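Local atomic coordinates of cellulosomal scaffoldin (Bacteroides cellulosolvens, PDB entry 1TYJ), a protein that probably serves as a scaffold subunit of the cellulosome, its type-II cohesin module binding a partner dockerin to hold the complex together. Residues Asn29-Phe35 and Pro104-Val110; Phe71-Met76 and Phe88-Asn94. Where two conformers were deposited one is given. Numbering follows the deposited sequence.

Contact 1: residues Asn29-Phe35 and Pro104-Val110; sequences NFSGYQF and PESTGAV
Val110 is the apolar centre, turned toward three aromatic rings of 29-35. Its CG1 lies 3.6 Å from Phe30 CE1. Its CG2 sits 4.1 Å from Tyr33 CE2, over one face of that ring, and 3.8 Å from Phe35 CE1, at the edge of the Phe35 ring, near its plane. With chi1 t for Phe30, p for Tyr33 and m for Phe35, the three rings gather around Val110 (chi1 m). Strands 30-35 and 108-110 are too far apart to pair: their axes approach to 10.1 Å and cross at -50°. Side chains fill the gap. Val24 of strand 17-25 and Leu146 of strand 144-148 add to the packing. Further out, a water bridges Tyr33 OH (2.6 Å) and Val110 O (2.8 Å). At the Asn29 end the backbones converge, with CA atoms of Phe30 and Glu105 5.2 Å apart. Phe30 N donates to Glu105 O at 2.9 Å. The Glu105 carboxylate turns to Tyr92 OH and Leu67 N. At the outer end, Asn29 ND2 makes a tight van der Waals contact with Pro104 CB, at 3.0 Å. Asn29 has positive phi (54/37) as the chain enters the strand. Two sheets packed face to face through large apolar side chains are characteristic of the cohesin beta sandwich.

Contact 2: residues Phe71-Met76 and Phe88-Asn94; sequences FNATDM and FGRLYMN. With EDO (1,2-ethanediol), chain E.
Asp75 and Arg90 form a salt bridge, OD1 to NH1, at 2.7 Å. Arg90 reaches it with chi1 to chi3 all t; Asp75 has chi1 m. Asp75 OD2 is held by Tyr63 OH, and the Tyr63 ring also makes a cation-pi contact with Arg90. The backbones form an antiparallel hairpin, with strand axes 4.5 Å apart at 166°. Thr74-Leu91 and Met76-Gly89 are hydrogen-bonded pairs. The bonds are Thr74 N to Leu91 O (2.8 Å), Leu91 N to Thr74 O (3.0 Å), Met76 N to Gly89 O (2.9 Å) and Gly89 N to Met76 O (2.9 Å). Ala73-Tyr92 and Asp75-Arg90 are the non-hydrogen-bonded pairs. Beyond the strands, Met93 N donates to Asn72 O and Asn94 N to Phe71 O, both at 2.9 Å. Asn72 has positive phi (57/58). Its OD1 accepts from Asn94 ND2 at 3.3 Å, while Asn94 OD1 N-caps helix 95-100 through Ala97 N. A 1,2-ethanediol, probably from the crystallisation liquor, accepts from Asn72 N (O1, 3.0 Å) and Ala73 N (O2, 2.9 Å).

Packing completes the contact. Phe71 (chi1 m) points its edge at the face of Tyr92 (chi1 m), a T-shaped stack with centroids 5.0 Å apart and planes at 81°. Ala73 CB lies over the Arg90 guanidinium, 3.3 Å from NH2. On the other face, Thr74 CG2 meets Leu91 CD1 at 3.5 Å and Met93 CG at 3.6 Å. Backbone bonds thus fix the hairpin register, while the salt bridge and the Phe71-Tyr92 stack tie side chains together on the side of Arg90 and Tyr92.

How the contacts relate
From the N terminus, the chain first runs through 29-35. It then passes 71-76, turns back through 88-94, and follows helix 95-100 to 104-110. Contact 2 closes the short hairpin loop between 71-76 and 88-94, with 11 residues between the segments. It is nested inside the long loop closed by contact 1. Strand 30-38 pairs antiparallel with strand 85-92, so the hairpin extends the sheet that carries 29-35; Phe35 N lies 2.8 Å from Phe88 O. Contact 1 joins that sheet to the opposing one, which holds strand 108-117. Glu105 OE2 lies 2.5 Å from Tyr92 OH, a polar link between the contacts. Their centres are about 11 Å apart, within one cohesin domain.

Contact 1: residues Asn29-Phe35 and Pro104-Val110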
ATOM      1  N   ASN A  29      13.196  -7.214 -10.518  1.00 16.94           N
ATOM      2  CA  ASN A  29      14.195  -7.151  -9.435  1.00 18.04           C
ATOM      3  C   ASN A  29      13.760  -6.201  -8.311  1.00 18.57           C
ATOM      4  O   ASN A  29      14.581  -5.504  -7.704  1.00 19.15           O
ATOM      5  CB  ASN A  29      15.587  -6.752  -9.958  1.00 17.96           C
ATOM      6  CG  ASN A  29      16.122  -7.708 -10.999  1.00 18.49           C
ATOM      7  OD1 ASN A  29      16.949  -7.320 -11.854  1.00 24.24           O
ATOM      8  ND2 ASN A  29      15.695  -8.974 -10.919  1.00 17.22           N
ATOM      9  N   PHE A  30      12.448  -6.212  -8.046  1.00 16.97           N
ATOM     10  CA  PHE A  30      11.829  -5.354  -7.030  1.00 16.74           C
ATOM     11  C   PHE A  30      12.497  -5.446  -5.655  1.00 16.71           C
ATOM     12  O   PHE A  30      12.587  -6.541  -5.040  1.00 17.36           O
ATOM     13  CB  PHE A  30      10.354  -5.780  -6.912  1.00 15.76           C
ATOM     14  CG  PHE A  30       9.588  -5.051  -5.855  1.00 16.45           C
ATOM     15  CD1 PHE A  30       9.054  -5.747  -4.770  1.00 16.43           C
ATOM     16  CD2 PHE A  30       9.371  -3.660  -5.958  1.00 16.01           C
ATOM     17  CE1 PHE A  30       8.273  -5.080  -3.782  1.00 14.99           C
ATOM     18  CE2 PHE A  30       8.620  -2.983  -4.974  1.00 15.43           C
ATOM     19  CZ  PHE A  30       8.070  -3.717  -3.863  1.00 16.52           C
ATOM     20  N   SER A  31      12.858  -4.281  -5.104  1.00 15.57           N
ATOM     21  CA  SER A  31      13.552  -4.254  -3.803  1.00 15.04           C
ATOM     22  C   SER A  31      12.872  -3.373  -2.742  1.00 15.62           C
ATOM     23  O   SER A  31      13.321  -3.344  -1.584  1.00 16.49           O
ATOM     24  CB  SER A  31      15.013  -3.764  -3.952  1.00 15.93           C
ATOM     25  OG  SER A  31      14.946  -2.347  -4.188  1.00 18.85           O
ATOM     26  N   GLY A  32      11.830  -2.636  -3.116  1.00 15.53           N
ATOM     27  CA  GLY A  32      11.198  -1.781  -2.133  1.00 15.98           C
ATOM     28  C   GLY A  32      10.231  -0.787  -2.716  1.00 15.42           C
ATOM     29  O   GLY A  32      10.227  -0.542  -3.927  1.00 16.55           O
ATOM     30  N   TYR A  33       9.405  -0.208  -1.858  1.00 15.68           N
ATOM     31  CA  TYR A  33       8.389   0.768  -2.329  1.00 15.72           C
ATOM     32  C   TYR A  33       8.181   1.821  -1.278  1.00 15.78           C
ATOM     33  O   TYR A  33       8.540   1.640  -0.097  1.00 15.45           O
ATOM     34  CB  TYR A  33       7.015   0.086  -2.602  1.00 15.57           C
ATOM     35  CG  TYR A  33       6.341  -0.337  -1.307  1.00 15.45           C
ATOM     36  CD1 TYR A  33       5.473   0.535  -0.647  1.00 16.31           C
ATOM     37  CD2 TYR A  33       6.652  -1.555  -0.684  1.00 16.45           C
ATOM     38  CE1 TYR A  33       4.907   0.216   0.598  1.00 17.32           C
ATOM     39  CE2 TYR A  33       6.075  -1.900   0.572  1.00 15.59           C
ATOM     40  CZ  TYR A  33       5.216  -0.994   1.204  1.00 15.50           C
ATOM     41  OH  TYR A  33       4.633  -1.303   2.410  1.00 17.09           O
ATOM     42  N   GLN A  34       7.552   2.905  -1.702  1.00 15.69           N
ATOM     43  CA  GLN A  34       6.938   3.866  -0.777  1.00 16.07           C
ATOM     44  C   GLN A  34       5.626   4.302  -1.417  1.00 16.69           C
ATOM     45  O   GLN A  34       5.591   4.590  -2.633  1.00 16.68           O
ATOM     46  CB  GLN A  34       7.846   5.084  -0.553  1.00 16.54           C
ATOM     47  CG  GLN A  34       7.333   5.924   0.623  1.00 21.61           C
ATOM     48  CD  GLN A  34       8.230   7.080   0.964  1.00 27.59           C
ATOM     49  OE1 GLN A  34       9.431   6.929   1.054  1.00 30.73           O
ATOM     50  NE2 GLN A  34       7.632   8.237   1.188  1.00 32.46           N
ATOM     51  N   PHE A  35       4.573   4.376  -0.606  1.00 15.65           N
ATOM     52  CA  PHE A  35       3.236   4.784  -1.076  1.00 16.40           C
ATOM     53  C   PHE A  35       2.701   5.970  -0.297  1.00 16.63           C
ATOM     54  O   PHE A  35       2.950   6.058   0.914  1.00 17.52           O
ATOM     55  CB  PHE A  35       2.215   3.655  -0.898  1.00 16.47           C
ATOM     56  CG  PHE A  35       2.491   2.419  -1.715  1.00 14.17           C
ATOM     57  CD1 PHE A  35       2.177   1.158  -1.188  1.00 17.81           C
ATOM     58  CD2 PHE A  35       3.076   2.494  -3.005  1.00 16.30           C
ATOM     59  CE1 PHE A  35       2.380   0.021  -1.933  1.00 15.86           C
ATOM     60  CE2 PHE A  35       3.304   1.341  -3.744  1.00 16.90           C
ATOM     61  CZ  PHE A  35       2.953   0.107  -3.213  1.00 16.77           C
ATOM     62  N   PRO A 104      15.007 -12.938  -7.432  1.00 19.24           N
ATOM     63  CA  PRO A 104      14.451 -11.603  -7.618  1.00 18.44           C
ATOM     64  C   PRO A 104      12.928 -11.636  -7.553  1.00 18.65           C
ATOM     65  O   PRO A 104      12.286 -12.512  -8.180  1.00 18.51           O
ATOM     66  CB  PRO A 104      14.909 -11.214  -9.025  1.00 18.40           C
ATOM     67  CG  PRO A 104      15.130 -12.564  -9.736  1.00 18.87           C
ATOM     68  CD  PRO A 104      15.679 -13.430  -8.656  1.00 19.02           C
ATOM     69  N   GLU A 105      12.371 -10.674  -6.816  1.00 17.78           N
ATOM     70  CA  GLU A 105      10.942 -10.516  -6.699  1.00 17.18           C
ATOM     71  C   GLU A 105      10.412  -9.605  -7.797  1.00 17.88           C
ATOM     72  O   GLU A 105      11.154  -8.792  -8.301  1.00 18.59           O
ATOM     73  CB  GLU A 105      10.603  -9.990  -5.284  1.00 17.65           C
ATOM     74  CG  GLU A 105      11.156 -10.932  -4.202  1.00 17.08           C
ATOM     75  CD  GLU A 105      11.051 -10.399  -2.788  1.00 17.46           C
ATOM     76  OE1 GLU A 105      10.298  -9.401  -2.530  1.00 19.05           O
ATOM     77  OE2 GLU A 105      11.759 -10.985  -1.923  1.00 18.82           O
ATOM     78  N   SER A 106       9.142  -9.752  -8.168  1.00 17.29           N
ATOM     79  CA  SER A 106       8.599  -8.944  -9.261  1.00 17.48           C
ATOM     80  C   SER A 106       7.099  -8.920  -9.195  1.00 17.26           C
ATOM     81  O   SER A 106       6.482  -8.017  -9.688  1.00 17.55           O
ATOM     82  CB  SER A 106       9.068  -9.451 -10.630  1.00 19.19           C
ATOM     83  OG  SER A 106       8.765 -10.833 -10.824  1.00 17.95           O
ATOM     84  N   THR A 107       6.499  -9.917  -8.562  1.00 16.36           N
ATOM     85  CA  THR A 107       5.022 -10.010  -8.574  1.00 17.75           C
ATOM     86  C   THR A 107       4.504 -10.603  -7.287  1.00 17.68           C
ATOM     87  O   THR A 107       5.025 -11.604  -6.793  1.00 18.96           O
ATOM     88  CB  THR A 107       4.477 -10.811  -9.812  1.00 17.75           C
ATOM     89  OG1 THR A 107       4.881 -10.164 -11.005  0.50 19.63           O
ATOM     90  CG2 THR A 107       2.936 -10.893  -9.787  0.50 18.22           C
ATOM     91  N   GLY A 108       3.486  -9.963  -6.724  1.00 18.24           N
ATOM     92  CA  GLY A 108       2.912 -10.457  -5.488  1.00 17.86           C
ATOM     93  C   GLY A 108       2.458  -9.366  -4.537  1.00 18.32           C
ATOM     94  O   GLY A 108       2.630  -8.174  -4.833  1.00 17.92           O
ATOM     95  N   ALA A 109       1.927  -9.769  -3.372  1.00 17.27           N
ATOM     96  CA  ALA A 109       1.437  -8.762  -2.429  1.00 17.41           C
ATOM     97  C   ALA A 109       2.599  -8.125  -1.656  1.00 17.32           C
ATOM     98  O   ALA A 109       3.471  -8.843  -1.144  1.00 16.75           O
ATOM     99  CB  ALA A 109       0.443  -9.365  -1.454  1.00 18.24           C
ATOM    100  N   VAL A 110       2.585  -6.782  -1.568  1.00 16.71           N
ATOM    101  CA  VAL A 110       3.555  -6.054  -0.761  1.00 16.79           C
ATOM    102  C   VAL A 110       3.045  -5.503   0.574  1.00 16.26           C
ATOM    103  O   VAL A 110       3.851  -5.301   1.518  1.00 17.22           O
ATOM    104  CB  VAL A 110       4.229  -4.910  -1.576  1.00 16.61           C
ATOM    105  CG1 VAL A 110       4.764  -5.470  -2.900  1.00 18.45           C
ATOM    106  CG2 VAL A 110       3.253  -3.701  -1.832  1.00 19.68           C
TER
HETATM  107  O   HOH W   1       5.129  -3.635   3.417  1.00 16.31           O

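Contact 2: residues Phe71-Met76 and Phe88-Asn94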
ATOM      1  N   PHE A  71      17.132  -9.810   4.069  1.00 21.54           N
ATOM      2  CA  PHE A  71      18.078  -8.871   3.465  1.00 20.51           C
ATOM      3  C   PHE A  71      17.972  -7.498   4.140  1.00 20.17           C
ATOM      4  O   PHE A  71      18.046  -6.453   3.473  1.00 18.48           O
ATOM      5  CB  PHE A  71      17.885  -8.780   1.936  1.00 20.84           C
ATOM      6  CG  PHE A  71      17.662 -10.138   1.264  1.00 21.11           C
ATOM      7  CD1 PHE A  71      16.490 -10.392   0.564  1.00 22.40           C
ATOM      8  CD2 PHE A  71      18.616 -11.128   1.352  1.00 22.22           C
ATOM      9  CE1 PHE A  71      16.270 -11.646  -0.026  1.00 21.89           C
ATOM     10  CE2 PHE A  71      18.413 -12.390   0.758  1.00 22.06           C
ATOM     11  CZ  PHE A  71      17.243 -12.648   0.090  1.00 22.61           C
ATOM     12  N   ASN A  72      17.787  -7.517   5.455  1.00 19.33           N
ATOM     13  CA  ASN A  72      17.732  -6.313   6.280  1.00 20.28           C
ATOM     14  C   ASN A  72      16.649  -5.360   5.791  1.00 19.54           C
ATOM     15  O   ASN A  72      16.926  -4.228   5.416  1.00 19.91           O
ATOM     16  CB  ASN A  72      19.109  -5.632   6.340  1.00 20.90           C
ATOM     17  CG  ASN A  72      20.161  -6.519   6.993  1.00 24.81           C
ATOM     18  OD1 ASN A  72      20.968  -7.150   6.311  1.00 31.34           O
ATOM     19  ND2 ASN A  72      20.133  -6.591   8.307  1.00 29.00           N
ATOM     20  N   ALA A  73      15.412  -5.840   5.760  1.00 20.02           N
ATOM     21  CA  ALA A  73      14.269  -4.973   5.364  1.00 19.06           C
ATOM     22  C   ALA A  73      14.054  -3.914   6.426  1.00 18.99           C
ATOM     23  O   ALA A  73      14.340  -4.132   7.646  1.00 21.81           O
ATOM     24  CB  ALA A  73      13.008  -5.787   5.155  1.00 19.42           C
ATOM     25  N   THR A  74      13.633  -2.738   5.970  1.00 19.30           N
ATOM     26  CA  THR A  74      13.333  -1.656   6.901  1.00 18.65           C
ATOM     27  C   THR A  74      11.971  -1.061   6.505  1.00 17.90           C
ATOM     28  O   THR A  74      11.687  -0.946   5.334  1.00 19.13           O
ATOM     29  CB  THR A  74      14.469  -0.627   6.920  1.00 19.88           C
ATOM     30  OG1 THR A  74      14.250   0.282   7.998  1.00 24.26           O
ATOM     31  CG2 THR A  74      14.535   0.168   5.622  1.00 19.95           C
ATOM     32  N   ASP A  75      11.170  -0.701   7.501  1.00 16.62           N
ATOM     33  CA  ASP A  75       9.813  -0.168   7.335  1.00 16.70           C
ATOM     34  C   ASP A  75       9.819   1.330   7.675  1.00 17.09           C
ATOM     35  O   ASP A  75      10.635   1.793   8.477  1.00 18.09           O
ATOM     36  CB  ASP A  75       8.844  -0.801   8.360  1.00 17.55           C
ATOM     37  CG  ASP A  75       8.501  -2.236   8.071  1.00 17.95           C
ATOM     38  OD1 ASP A  75       8.782  -2.732   6.969  1.00 21.67           O
ATOM     39  OD2 ASP A  75       7.944  -2.869   8.990  1.00 19.97           O
ATOM     40  N   MET A  76       8.883   2.070   7.080  1.00 16.34           N
ATOM     41  CA  MET A  76       8.616   3.476   7.396  1.00 16.95           C
ATOM     42  C   MET A  76       7.113   3.615   7.414  1.00 14.88           C
ATOM     43  O   MET A  76       6.450   3.083   6.543  1.00 14.23           O
ATOM     44  CB  MET A  76       9.246   4.405   6.313  1.00 18.36           C
ATOM     45  CG  MET A  76       8.270   5.042   5.319  0.50 19.01           C
ATOM     46  SD  MET A  76       7.289   6.448   6.002  0.50 14.51           S
ATOM     47  CE  MET A  76       6.991   7.233   4.426  0.50 19.09           C
ATOM     48  N   PHE A  88       3.712   5.200   3.790  1.00 14.11           N
ATOM     49  CA  PHE A  88       4.516   4.137   4.376  1.00 14.23           C
ATOM     50  C   PHE A  88       5.321   3.453   3.299  1.00 14.48           C
ATOM     51  O   PHE A  88       5.076   3.624   2.092  1.00 15.87           O
ATOM     52  CB  PHE A  88       3.596   3.101   5.088  1.00 13.98           C
ATOM     53  CG  PHE A  88       2.548   2.474   4.163  1.00 13.57           C
ATOM     54  CD1 PHE A  88       2.794   1.215   3.559  1.00 14.78           C
ATOM     55  CD2 PHE A  88       1.333   3.135   3.903  1.00 13.69           C
ATOM     56  CE1 PHE A  88       1.848   0.622   2.716  1.00 14.47           C
ATOM     57  CE2 PHE A  88       0.389   2.569   3.038  1.00 15.16           C
ATOM     58  CZ  PHE A  88       0.629   1.312   2.450  1.00 13.20           C
ATOM     59  N   GLY A  89       6.274   2.641   3.718  1.00 14.19           N
ATOM     60  CA  GLY A  89       7.099   1.971   2.722  1.00 13.70           C
ATOM     61  C   GLY A  89       7.883   0.865   3.396  1.00 14.14           C
ATOM     62  O   GLY A  89       7.970   0.798   4.640  1.00 14.25           O
ATOM     63  N   ARG A  90       8.500   0.029   2.562  1.00 14.26           N
ATOM     64  CA  ARG A  90       9.361  -1.036   3.046  1.00 15.11           C
ATOM     65  C   ARG A  90      10.389  -1.335   1.974  1.00 15.14           C
ATOM     66  O   ARG A  90      10.078  -1.315   0.776  1.00 15.07           O
ATOM     67  CB  ARG A  90       8.543  -2.295   3.373  1.00 15.59           C
ATOM     68  CG  ARG A  90       9.411  -3.484   3.875  1.00 14.78           C
ATOM     69  CD  ARG A  90       8.478  -4.579   4.417  1.00 15.19           C
ATOM     70  NE  ARG A  90       9.192  -5.824   4.705  1.00 15.52           N
ATOM     71  CZ  ARG A  90       9.649  -6.152   5.921  1.00 16.43           C
ATOM     72  NH1 ARG A  90       9.488  -5.318   6.962  1.00 18.33           N
ATOM     73  NH2 ARG A  90      10.258  -7.332   6.106  1.00 18.09           N
ATOM     74  N   LEU A  91      11.621  -1.549   2.394  1.00 15.38           N
ATOM     75  CA  LEU A  91      12.692  -1.824   1.417  1.00 16.91           C
ATOM     76  C   LEU A  91      13.768  -2.723   1.992  1.00 17.23           C
ATOM     77  O   LEU A  91      13.977  -2.770   3.202  1.00 16.50           O
ATOM     78  CB  LEU A  91      13.293  -0.531   0.898  1.00 18.92           C
ATOM     79  CG  LEU A  91      13.931   0.357   1.937  1.00 22.17           C
ATOM     80  CD1 LEU A  91      15.399   0.058   2.193  1.00 25.24           C
ATOM     81  CD2 LEU A  91      13.765   1.812   1.455  1.00 27.06           C
ATOM     82  N   TYR A  92      14.437  -3.445   1.100  1.00 16.57           N
ATOM     83  CA  TYR A  92      15.569  -4.224   1.526  1.00 16.69           C
ATOM     84  C   TYR A  92      16.778  -3.305   1.566  1.00 17.48           C
ATOM     85  O   TYR A  92      17.104  -2.657   0.555  1.00 18.85           O
ATOM     86  CB  TYR A  92      15.836  -5.298   0.502  1.00 17.35           C
ATOM     87  CG  TYR A  92      14.920  -6.489   0.475  1.00 16.62           C
ATOM     88  CD1 TYR A  92      14.516  -7.020  -0.741  1.00 15.80           C
ATOM     89  CD2 TYR A  92      14.473  -7.087   1.666  1.00 14.94           C
ATOM     90  CE1 TYR A  92      13.713  -8.200  -0.788  1.00 17.84           C
ATOM     91  CE2 TYR A  92      13.654  -8.268   1.636  1.00 16.18           C
ATOM     92  CZ  TYR A  92      13.277  -8.781   0.384  1.00 17.64           C
ATOM     93  OH  TYR A  92      12.506  -9.906   0.259  1.00 19.19           O
ATOM     94  N   MET A  93      17.462  -3.257   2.706  1.00 17.90           N
ATOM     95  CA  MET A  93      18.694  -2.406   2.777  1.00 18.73           C
ATOM     96  C   MET A  93      19.927  -3.170   2.266  1.00 18.31           C
ATOM     97  O   MET A  93      20.833  -2.574   1.675  1.00 19.09           O
ATOM     98  CB  MET A  93      18.932  -1.895   4.194  1.00 18.57           C
ATOM     99  CG  MET A  93      17.834  -0.989   4.714  1.00 19.99           C
ATOM    100  SD  MET A  93      18.262  -0.229   6.321  1.00 23.93           S
ATOM    101  CE  MET A  93      18.124  -1.665   7.351  1.00 20.02           C
ATOM    102  N   ASN A  94      19.964  -4.484   2.513  1.00 18.31           N
ATOM    103  CA  ASN A  94      21.118  -5.290   2.120  1.00 17.81           C
ATOM    104  C   ASN A  94      20.888  -5.795   0.690  1.00 18.83           C
ATOM    105  O   ASN A  94      20.543  -6.941   0.452  1.00 19.08           O
ATOM    106  CB  ASN A  94      21.358  -6.431   3.098  1.00 18.44           C
ATOM    107  CG  ASN A  94      22.748  -7.021   2.945  1.00 19.16           C
ATOM    108  OD1 ASN A  94      23.349  -6.956   1.864  1.00 20.54           O
ATOM    109  ND2 ASN A  94      23.281  -7.550   4.036  1.00 22.10           N
TER
HETATM  110  C1  EDO E 175      16.345  -9.570   8.401  1.00 32.34           C
HETATM  111  O1  EDO E 175      17.453  -9.619   7.515  1.00 27.51           O
HETATM  112  C2  EDO E 175      15.590  -8.287   8.161  1.00 32.66           C
HETATM  113  O2  EDO E 175      14.725  -8.361   7.010  1.00 31.17           O